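Local coordinates for protein geranylgeranyl Pyrophosphate Synthetase (Geoglobus acetivorans, PDB 5JFQ) that builds geranylgeranyl diphosphate by adding three isopentenyl diphosphate units to dimethylallyl diphosphate, with farnesyl diphosphate as a minor product and magnesium as cofactor, at residues A72-T75 with V76-T80; Y168-M171 with V172-T176. All coordinates share one frame; numbering follows the deposited sequence.

Overall arrangement
Followed from the N terminus, the chain first reaches contact 1 on helix 67-88, then runs through helices 105-123 and 130-159 before it forms contact 2 on helix 165-190. Neither contact closes a loop: each joins successive turns of a single helix, and the two come in series, with no nesting or crossing. The centres of contact 1 and contact 2 lie about 17 Å apart, and the nearest atoms of contact 1 and contact 2 about 5 Å apart. Ile73 and His77 touch Leu179 further along helix 165-190, so the two helices pack together in the mainly helical prenyl synthase fold. Lys175 of contact 2 pairs with Asp84, farther along the helix of contact 1.

Contact 1. Residues A72-T75 with V76-T80; sequences AIET and VHNFT
Asn78 reaches back one helical turn to Glu74 and takes hold of it through both its backbone and its side chain. Its backbone N gives the usual helical bond to Glu74 O at 2.8 Å, while Asn78 ND2 comes to the same Glu74 O, also at 2.8 Å, with an N-H...O angle of 168°. The two donors arrive from opposite faces of the carbonyl plane, and ND2 stands well above it. Asn78 CG lies beside its own backbone N (chi1 -82°), which folds the amide back along the helix toward this carbonyl. A second, more bent bond runs from Asn78 ND2 to Glu74 OE2 at 3.2 Å, meeting the carboxylate from above its plane. Both acceptors lie in the amide plane of Asn78, and the planes of amide and carboxylate are turned 63° apart. Glu74 leaves the helix with CG opposite its backbone N, then bends at chi2 to bring OE2 within range; the same oxygen makes a salt bridge with Arg46.

One residue earlier, His77 N bonds to Ile73 O at 2.9 Å. Ile73 and His77 both touch Leu179 and Arg48, and Arg48, like His77, is assigned to isopentenyl diphosphate binding by similarity. On another side of the helix, Val76 CG2 sits 3.6 Å from Ala72 O, and its side chain packs on Ala119, Leu140 and Cys144. Thr80 OG1 gives its proton to His77 O at 2.6 Å.

The chemistry implies a fixed amide: two acceptors in its plane hold the rotation of Asn78, and the carboxylate it grips, buried and shared with Arg46, is likely to remain negatively charged beside the probable isopentenyl diphosphate site.

Contact 2. Residues Y168-M171 with V172-T176; sequences YLEM and VRKKT
Helix 165-190 carries part of the allylic substrate site, for Lys175 and Thr176 are assigned by similarity to dimethylallyl diphosphate binding, and this contact spans the turns leading up to them. On one flank Glu170, Arg173 and Lys174 form a salt-bridge network. Lys174 NZ bonds to Glu170 OE2 at roughly 3.0 Å, the lysine chain running out almost straight and bending at chi4 (74°) to swing the ammonium back to the carboxylate. Arg173 lies alongside Glu170 and offers NH1 to the same oxygen, which sits at the guanidinium edge; that pair is modelled too close for its exact geometry to be trusted, so the place of OE2, and with it the lysine distance, is approximate. Arg173 NH2 makes a further salt bridge with Glu146. Shortening Lys174 to an alanine would remove the ammonium, and Glu170 OE2 would probably lose that partner, with the carboxylate freer to turn.

On another side, Leu169 and Val172 make an apolar pair. Leu169 CD2 and Val172 CG1 meet at 3.7 Å, the two side chains pointing the same way, and both residues pack on Ile210 of helix 195-221. Val172 holds CG1 between its backbone N and carbonyl carbon (chi1 67°), which sets that methyl against the backbone of Leu169, near its O and CA. Met171 lies beside Lys175, with Met171 SD 3.8 Å from Lys175 CB, and Lys175 N bonds to Met171 O at 2.7 Å. The lysine then leads away to a salt bridge with Asp84.

The turn widens to a pi-type at 173-176, where Lys175 and Thr176, probable dimethylallyl diphosphate ligands, lie; a lysine paired with Asp84, a probable magnesium ligand, is consistent with the diphosphate pocket of the trans-prenyl synthase fold.

Contact 1. Residues A72-T75 with V76-T80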
ATOM      1  N   ALA B  72      -1.103   9.325  10.698  1.00 50.62           N
ATOM      2  CA  ALA B  72      -1.416   8.464   9.562  1.00 52.38           C
ATOM      3  C   ALA B  72      -1.032   9.123   8.251  1.00 52.06           C
ATOM      4  O   ALA B  72      -0.463   8.476   7.367  1.00 51.23           O
ATOM      5  CB  ALA B  72      -2.897   8.092   9.547  1.00 48.06           C
ATOM      6  N   ILE B  73      -1.339  10.405   8.108  1.00 52.28           N
ATOM      7  CA  ILE B  73      -1.006  11.105   6.880  1.00 51.03           C
ATOM      8  C   ILE B  73       0.506  11.235   6.720  1.00 52.51           C
ATOM      9  O   ILE B  73       1.037  11.064   5.614  1.00 54.06           O
ATOM     10  CB  ILE B  73      -1.723  12.459   6.862  1.00 51.82           C
ATOM     11  CG1 ILE B  73      -3.219  12.200   6.710  1.00 48.76           C
ATOM     12  CG2 ILE B  73      -1.156  13.354   5.764  1.00 57.30           C
ATOM     13  CD1 ILE B  73      -4.000  13.405   6.332  1.00 57.46           C
ATOM     14  N   GLU B  74       1.231  11.504   7.810  1.00 49.97           N
ATOM     15  CA  GLU B  74       2.688  11.544   7.710  1.00 53.27           C
ATOM     16  C   GLU B  74       3.234  10.192   7.293  1.00 53.97           C
ATOM     17  O   GLU B  74       4.208  10.109   6.532  1.00 54.91           O
ATOM     18  CB  GLU B  74       3.325  11.965   9.033  1.00 54.21           C
ATOM     19  CG  GLU B  74       4.858  12.013   8.999  1.00 55.85           C
ATOM     20  CD  GLU B  74       5.415  13.174   8.183  1.00 55.02           C
ATOM     21  OE1 GLU B  74       4.627  14.007   7.710  1.00 56.97           O
ATOM     22  OE2 GLU B  74       6.645  13.255   8.009  1.00 57.29           O
ATOM     23  N   THR B  75       2.605   9.122   7.774  1.00 50.67           N
ATOM     24  CA  THR B  75       3.004   7.779   7.386  1.00 50.71           C
ATOM     25  C   THR B  75       2.795   7.559   5.891  1.00 49.07           C
ATOM     26  O   THR B  75       3.677   7.020   5.206  1.00 49.17           O
ATOM     27  CB  THR B  75       2.222   6.770   8.228  1.00 48.76           C
ATOM     28  OG1 THR B  75       2.275   7.178   9.599  1.00 42.60           O
ATOM     29  CG2 THR B  75       2.800   5.363   8.093  1.00 45.05           C
ATOM     30  N   VAL B  76       1.643   7.984   5.365  1.00 47.66           N
ATOM     31  CA  VAL B  76       1.433   7.959   3.920  1.00 53.26           C
ATOM     32  C   VAL B  76       2.536   8.736   3.215  1.00 51.14           C
ATOM     33  O   VAL B  76       3.130   8.256   2.240  1.00 48.47           O
ATOM     34  CB  VAL B  76       0.047   8.516   3.547  1.00 49.86           C
ATOM     35  CG1 VAL B  76      -0.017   8.767   2.027  1.00 42.19           C
ATOM     36  CG2 VAL B  76      -1.044   7.553   3.977  1.00 44.16           C
ATOM     37  N   HIS B  77       2.832   9.914   3.711  1.00 51.40           N
ATOM     38  CA  HIS B  77       3.836  10.706   3.087  1.00 51.41           C
ATOM     39  C   HIS B  77       5.131   9.973   3.041  1.00 52.78           C
ATOM     40  O   HIS B  77       5.777   9.979   2.041  1.00 51.92           O
ATOM     41  CB  HIS B  77       3.984  12.050   3.768  1.00 52.57           C
ATOM     42  CG  HIS B  77       4.967  12.962   3.106  1.00 58.55           C
ATOM     43  ND1 HIS B  77       4.857  13.346   1.795  1.00 52.31           N
ATOM     44  CD2 HIS B  77       6.088  13.544   3.572  1.00 52.64           C
ATOM     45  CE1 HIS B  77       5.864  14.129   1.484  1.00 55.18           C
ATOM     46  NE2 HIS B  77       6.623  14.265   2.546  1.00 56.48           N
ATOM     47  N   ASN B  78       5.520   9.346   4.126  1.00 47.25           N
ATOM     48  CA  ASN B  78       6.777   8.607   4.145  1.00 46.70           C
ATOM     49  C   ASN B  78       6.710   7.377   3.249  1.00 48.64           C
ATOM     50  O   ASN B  78       7.697   7.015   2.604  1.00 48.39           O
ATOM     51  CB  ASN B  78       7.143   8.223   5.569  1.00 41.84           C
ATOM     52  CG  ASN B  78       7.814   9.346   6.312  1.00 52.12           C
ATOM     53  OD1 ASN B  78       9.028   9.335   6.523  1.00 53.92           O
ATOM     54  ND2 ASN B  78       7.026  10.341   6.710  1.00 53.40           N
ATOM     55  N   PHE B  79       5.560   6.713   3.213  1.00 48.78           N
ATOM     56  CA  PHE B  79       5.361   5.662   2.234  1.00 45.44           C
ATOM     57  C   PHE B  79       5.698   6.162   0.832  1.00 49.87           C
ATOM     58  O   PHE B  79       6.486   5.532   0.114  1.00 50.08           O
ATOM     59  CB  PHE B  79       3.919   5.156   2.315  1.00 50.37           C
ATOM     60  CG  PHE B  79       3.313   4.805   0.978  1.00 45.36           C
ATOM     61  CD1 PHE B  79       3.810   3.759   0.229  1.00 42.16           C
ATOM     62  CD2 PHE B  79       2.237   5.511   0.492  1.00 41.31           C
ATOM     63  CE1 PHE B  79       3.258   3.448  -0.991  1.00 45.56           C
ATOM     64  CE2 PHE B  79       1.690   5.191  -0.711  1.00 41.87           C
ATOM     65  CZ  PHE B  79       2.206   4.162  -1.459  1.00 41.32           C
ATOM     66  N   THR B  80       5.114   7.299   0.421  1.00 48.74           N
ATOM     67  CA  THR B  80       5.332   7.766  -0.948  1.00 49.38           C
ATOM     68  C   THR B  80       6.810   8.047  -1.193  1.00 51.57           C
ATOM     69  O   THR B  80       7.367   7.610  -2.206  1.00 52.81           O
ATOM     70  CB  THR B  80       4.485   9.001  -1.265  1.00 47.46           C
ATOM     71  OG1 THR B  80       4.796  10.059  -0.357  1.00 52.92           O
ATOM     72  CG2 THR B  80       3.009   8.676  -1.182  1.00 44.45           C
TER

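Contact 2. Residues Y168-M171 with V172-T176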
ATOM      1  N   TYR B 168      -0.192  19.423 -16.294  1.00 66.85           N
ATOM      2  CA  TYR B 168       0.837  19.504 -15.265  1.00 66.51           C
ATOM      3  C   TYR B 168       0.235  19.887 -13.920  1.00 65.92           C
ATOM      4  O   TYR B 168       0.640  19.362 -12.878  1.00 61.45           O
ATOM      5  CB  TYR B 168       1.909  20.517 -15.662  1.00 57.21           C
ATOM      6  CG  TYR B 168       2.758  20.982 -14.503  1.00 61.27           C
ATOM      7  CD1 TYR B 168       2.387  22.085 -13.736  1.00 63.92           C
ATOM      8  CD2 TYR B 168       3.922  20.310 -14.160  1.00 62.61           C
ATOM      9  CE1 TYR B 168       3.152  22.505 -12.660  1.00 60.03           C
ATOM     10  CE2 TYR B 168       4.695  20.731 -13.089  1.00 63.32           C
ATOM     11  CZ  TYR B 168       4.303  21.826 -12.346  1.00 63.16           C
ATOM     12  OH  TYR B 168       5.062  22.251 -11.281  1.00 73.07           O
ATOM     13  N   LEU B 169      -0.727  20.811 -13.921  1.00 64.23           N
ATOM     14  CA  LEU B 169      -1.274  21.285 -12.658  1.00 65.71           C
ATOM     15  C   LEU B 169      -2.271  20.298 -12.078  1.00 65.97           C
ATOM     16  O   LEU B 169      -2.448  20.249 -10.854  1.00 62.25           O
ATOM     17  CB  LEU B 169      -1.911  22.663 -12.831  1.00 67.09           C
ATOM     18  CG  LEU B 169      -0.944  23.852 -12.835  1.00 67.78           C
ATOM     19  CD1 LEU B 169      -1.709  25.139 -12.997  1.00 71.04           C
ATOM     20  CD2 LEU B 169      -0.087  23.895 -11.575  1.00 65.48           C
ATOM     21  N   GLU B 170      -2.929  19.507 -12.926  1.00 67.98           N
ATOM     22  CA  GLU B 170      -3.710  18.400 -12.393  1.00 67.32           C
ATOM     23  C   GLU B 170      -2.799  17.353 -11.767  1.00 68.38           C
ATOM     24  O   GLU B 170      -3.155  16.745 -10.747  1.00 67.31           O
ATOM     25  CB  GLU B 170      -4.588  17.782 -13.483  1.00 62.31           C
ATOM     26  CG  GLU B 170      -5.573  16.749 -12.943  1.00 68.76           C
ATOM     27  CD  GLU B 170      -6.328  17.248 -11.714  1.00 71.36           C
ATOM     28  OE1 GLU B 170      -6.701  18.443 -11.685  1.00 72.92           O
ATOM     29  OE2 GLU B 170      -6.542  16.448 -10.774  1.00 68.16           O
ATOM     30  N   MET B 171      -1.605  17.165 -12.336  1.00 66.21           N
ATOM     31  CA  MET B 171      -0.650  16.230 -11.761  1.00 63.21           C
ATOM     32  C   MET B 171      -0.169  16.707 -10.403  1.00 58.98           C
ATOM     33  O   MET B 171      -0.070  15.913  -9.465  1.00 62.00           O
ATOM     34  CB  MET B 171       0.532  16.024 -12.705  1.00 59.72           C
ATOM     35  CG  MET B 171       1.583  15.084 -12.162  1.00 54.80           C
ATOM     36  SD  MET B 171       2.761  15.901 -11.076  1.00 59.44           S
ATOM     37  CE  MET B 171       3.504  17.098 -12.208  1.00 63.38           C
ATOM     38  N   VAL B 172       0.168  17.991 -10.283  1.00 57.81           N
ATOM     39  CA  VAL B 172       0.643  18.483  -8.994  1.00 63.99           C
ATOM     40  C   VAL B 172      -0.474  18.409  -7.963  1.00 61.40           C
ATOM     41  O   VAL B 172      -0.229  18.110  -6.784  1.00 60.03           O
ATOM     42  CB  VAL B 172       1.225  19.907  -9.115  1.00 64.50           C
ATOM     43  CG1 VAL B 172       0.156  20.903  -9.450  1.00 68.24           C
ATOM     44  CG2 VAL B 172       1.851  20.310  -7.809  1.00 65.16           C
ATOM     45  N   ARG B 173      -1.715  18.636  -8.393  1.00 58.91           N
ATOM     46  CA  ARG B 173      -2.846  18.550  -7.480  1.00 63.82           C
ATOM     47  C   ARG B 173      -2.943  17.157  -6.866  1.00 61.45           C
ATOM     48  O   ARG B 173      -3.146  17.014  -5.652  1.00 60.20           O
ATOM     49  CB  ARG B 173      -4.131  18.923  -8.225  1.00 64.64           C
ATOM     50  CG  ARG B 173      -5.406  18.741  -7.438  1.00 62.19           C
ATOM     51  CD  ARG B 173      -6.589  18.507  -8.361  1.00 59.39           C
ATOM     52  NE  ARG B 173      -7.604  17.742  -7.658  1.00 72.11           N
ATOM     53  CZ  ARG B 173      -7.849  16.452  -7.858  1.00 72.41           C
ATOM     54  NH1 ARG B 173      -7.163  15.782  -8.772  1.00 70.12           N
ATOM     55  NH2 ARG B 173      -8.790  15.837  -7.148  1.00 74.77           N
ATOM     56  N   LYS B 174      -2.772  16.119  -7.690  1.00 60.36           N
ATOM     57  CA  LYS B 174      -2.784  14.747  -7.200  1.00 55.98           C
ATOM     58  C   LYS B 174      -1.482  14.393  -6.482  1.00 58.48           C
ATOM     59  O   LYS B 174      -1.509  13.804  -5.395  1.00 59.80           O
ATOM     60  CB  LYS B 174      -3.016  13.775  -8.354  1.00 51.86           C
ATOM     61  CG  LYS B 174      -4.361  13.847  -9.034  1.00 53.72           C
ATOM     62  CD  LYS B 174      -4.467  12.675 -10.006  1.00 59.06           C
ATOM     63  CE  LYS B 174      -5.820  12.579 -10.683  1.00 65.54           C
ATOM     64  NZ  LYS B 174      -6.024  13.611 -11.737  1.00 74.73           N
ATOM     65  N   LYS B 175      -0.333  14.748  -7.066  1.00 55.17           N
ATOM     66  CA  LYS B 175       0.926  14.162  -6.611  1.00 59.74           C
ATOM     67  C   LYS B 175       1.319  14.681  -5.237  1.00 56.99           C
ATOM     68  O   LYS B 175       1.766  13.907  -4.380  1.00 59.05           O
ATOM     69  CB  LYS B 175       2.047  14.419  -7.626  1.00 56.06           C
ATOM     70  CG  LYS B 175       3.374  13.720  -7.285  1.00 56.96           C
ATOM     71  CD  LYS B 175       3.160  12.240  -6.923  1.00 62.63           C
ATOM     72  CE  LYS B 175       4.409  11.563  -6.330  1.00 63.75           C
ATOM     73  NZ  LYS B 175       4.813  12.032  -4.970  1.00 67.64           N
ATOM     74  N   THR B 176       1.163  15.982  -5.003  1.00 51.72           N
ATOM     75  CA  THR B 176       1.498  16.535  -3.703  1.00 61.64           C
ATOM     76  C   THR B 176       0.377  17.351  -3.058  1.00 61.23           C
ATOM     77  O   THR B 176       0.486  17.671  -1.871  1.00 58.67           O
ATOM     78  CB  THR B 176       2.770  17.392  -3.809  1.00 66.24           C
ATOM     79  OG1 THR B 176       2.563  18.432  -4.768  1.00 66.73           O
ATOM     80  CG2 THR B 176       3.978  16.530  -4.249  1.00 61.87           C
TER